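Local coordinates for protein endoglucanase (Clostridium thermocellum, PDB 2YIK) that probably hydrolyses internal beta-1,4-glucosidic bonds of cellulose, as a family 9 glycoside hydrolase, at residues Pro311-Ile315 against Asp367-Trp372. Numbering follows the deposited sequence.
Sequences PPGWI and DLLDKW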
loop_
_atom_site.group_PDB
_atom_site.type_symbol
_atom_site.label_atom_id
_atom_site.label_comp_id
_atom_site.label_asym_id
_atom_site.label_seq_id
_atom_site.Cartn_x
_atom_site.Cartn_y
_atom_site.Cartn_z
ATOM N N PRO A 311 5.322 -1.974 17.501
ATOM C CA PRO A 311 5.624 -0.756 16.744
ATOM C C PRO A 311 7.062 -0.252 16.607
ATOM O O PRO A 311 7.521 0.004 15.503
ATOM C CB PRO A 311 4.715 0.285 17.392
ATOM C CG PRO A 311 3.510 -0.515 17.769
ATOM C CD PRO A 311 4.143 -1.768 18.369
ATOM N N PRO A 312 7.797 -0.132 17.723
ATOM C CA PRO A 312 9.185 0.368 17.670
ATOM C C PRO A 312 10.229 -0.482 16.967
ATOM O O PRO A 312 11.296 0.015 16.582
ATOM C CB PRO A 312 9.552 0.561 19.146
ATOM C CG PRO A 312 8.246 0.471 19.890
ATOM C CD PRO A 312 7.422 -0.496 19.101
ATOM N N GLY A 313 9.884 -1.754 16.799
ATOM C CA GLY A 313 10.771 -2.729 16.201
ATOM C C GLY A 313 11.220 -2.569 14.780
ATOM O O GLY A 313 12.416 -2.421 14.520
ATOM N N TRP A 314 10.239 -2.593 13.889
ATOM C CA TRP A 314 10.409 -2.489 12.444
ATOM C C TRP A 314 9.829 -1.134 11.993
ATOM O O TRP A 314 9.796 -0.192 12.806
ATOM C CB TRP A 314 9.636 -3.690 11.830
ATOM C CG TRP A 314 10.221 -4.186 10.555
ATOM C CD1 TRP A 314 9.602 -4.244 9.343
ATOM C CD2 TRP A 314 11.561 -4.654 10.342
ATOM N NE1 TRP A 314 10.466 -4.717 8.385
ATOM C CE2 TRP A 314 11.675 -4.980 8.973
ATOM C CE3 TRP A 314 12.670 -4.836 11.182
ATOM C CZ2 TRP A 314 12.859 -5.463 8.417
ATOM C CZ3 TRP A 314 13.854 -5.321 10.624
ATOM C CH2 TRP A 314 13.935 -5.633 9.258
ATOM N N ILE A 315 9.365 -0.992 10.743
ATOM C CA ILE A 315 8.655 0.219 10.351
ATOM C C ILE A 315 7.439 -0.218 9.481
ATOM O O ILE A 315 7.302 -1.406 9.167
ATOM C CB ILE A 315 9.613 1.415 9.779
ATOM C CG1 ILE A 315 8.748 2.666 9.591
ATOM C CG2 ILE A 315 10.417 0.978 8.606
ATOM C CD1 ILE A 315 9.331 3.772 10.455
ATOM N N ASP A 367 8.673 5.939 20.479
ATOM C CA ASP A 367 9.870 5.108 20.592
ATOM C C ASP A 367 10.413 4.761 19.206
ATOM O O ASP A 367 11.622 4.751 18.986
ATOM C CB ASP A 367 9.560 3.809 21.339
ATOM C CG ASP A 367 9.371 4.020 22.826
ATOM O OD1 ASP A 367 9.541 5.165 23.294
ATOM O OD2 ASP A 367 9.060 3.039 23.531
ATOM N N LEU A 368 9.509 4.457 18.282
ATOM C CA LEU A 368 9.889 4.116 16.918
ATOM C C LEU A 368 10.587 5.309 16.272
ATOM O O LEU A 368 11.643 5.174 15.652
ATOM C CB LEU A 368 8.648 3.761 16.101
ATOM C CG LEU A 368 8.843 3.570 14.597
ATOM C CD1 LEU A 368 9.704 2.330 14.340
ATOM C CD2 LEU A 368 7.472 3.446 13.926
ATOM N N LEU A 369 9.982 6.481 16.432
ATOM C CA LEU A 369 10.523 7.703 15.864
ATOM C C LEU A 369 11.835 8.156 16.497
ATOM O O LEU A 369 12.698 8.688 15.805
ATOM C CB LEU A 369 9.472 8.817 15.928
ATOM C CG LEU A 369 8.295 8.606 14.967
ATOM C CD1 LEU A 369 7.241 9.681 15.193
ATOM C CD2 LEU A 369 8.792 8.642 13.524
ATOM N N ASP A 370 11.987 7.958 17.804
ATOM C CA ASP A 370 13.239 8.336 18.462
ATOM C C ASP A 370 14.335 7.445 17.893
ATOM O O ASP A 370 15.473 7.870 17.712
ATOM C CB ASP A 370 13.180 8.113 19.977
ATOM C CG ASP A 370 12.373 9.179 20.698
ATOM O OD1 ASP A 370 12.213 10.292 20.152
ATOM O OD2 ASP A 370 11.910 8.902 21.824
ATOM N N LYS A 371 13.963 6.204 17.602
ATOM C CA LYS A 371 14.897 5.230 17.068
ATOM C C LYS A 371 15.342 5.621 15.662
ATOM O O LYS A 371 16.544 5.655 15.377
ATOM C CB LYS A 371 14.247 3.841 17.068
ATOM C CG LYS A 371 15.237 2.680 16.992
ATOM C CD LYS A 371 14.557 1.321 17.110
ATOM C CE LYS A 371 14.009 1.086 18.508
ATOM N NZ LYS A 371 13.572 -0.325 18.690
ATOM N N TRP A 372 14.377 5.919 14.791
ATOM C CA TRP A 372 14.667 6.300 13.407
ATOM C C TRP A 372 15.312 7.675 13.219
ATOM O O TRP A 372 16.229 7.835 12.417
ATOM C CB TRP A 372 13.389 6.234 12.554
ATOM C CG TRP A 372 13.107 4.865 11.998
ATOM C CD1 TRP A 372 12.544 3.802 12.657
ATOM C CD2 TRP A 372 13.435 4.394 10.685
ATOM N NE1 TRP A 372 12.502 2.704 11.834
ATOM C CE2 TRP A 372 13.038 3.039 10.621
ATOM C CE3 TRP A 372 14.015 4.989 9.557
ATOM C CZ2 TRP A 372 13.218 2.266 9.468
ATOM C CZ3 TRP A 372 14.191 4.218 8.412
ATOM C CH2 TRP A 372 13.788 2.871 8.377
#
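The indole of Trp372 receives Ile315 CD1 over one face, at 3.8 Å from the centroid of its five-membered ring and 16° off the normal, a CH-pi contact. Near the ring plane, the carbonyl O of Trp314 lies at the edge, 4.1 Å from Trp372 NE1 and too far for a hydrogen bond, while Leu368 O of the same helix also sits at an edge. The isoleucine's other branch comes in obliquely at the rim of the six-membered ring, Ile315 CG2 3.2 Å from Trp372 CZ2, a tight fit. Leu368 illustrates how a methyl can pack against a turn lined by carbonyls. With the leucine's CG anti to the backbone N (chi1 172°), Leu368 CD1 reaches in among the turn's oxygens, 3.0 Å from Trp314 O and 3.4 Å from Pro311 O. Leu368 CD2 meets Ile315 CD1 at 4.0 Å. Further out, the Pro312 ring runs alongside Asp367, Pro312 CG 3.9 Å from Asp367 CB. The polar link comes from Lys371, whose chain bends about its CG-CD bond to place NZ 3.1 Å from Pro312 O, above the carbonyl plane and at a C=O...N angle of 112°. Ala399 of helix 392-408 touches both Ile315 and Trp372. Thus a loop between helices 296-305 and 322-336 packs on helix 363-373, a largely apolar helix-to-loop contact with one hydrogen bond, within the (alpha/alpha)6 barrel characteristic of family 9 catalytic domains.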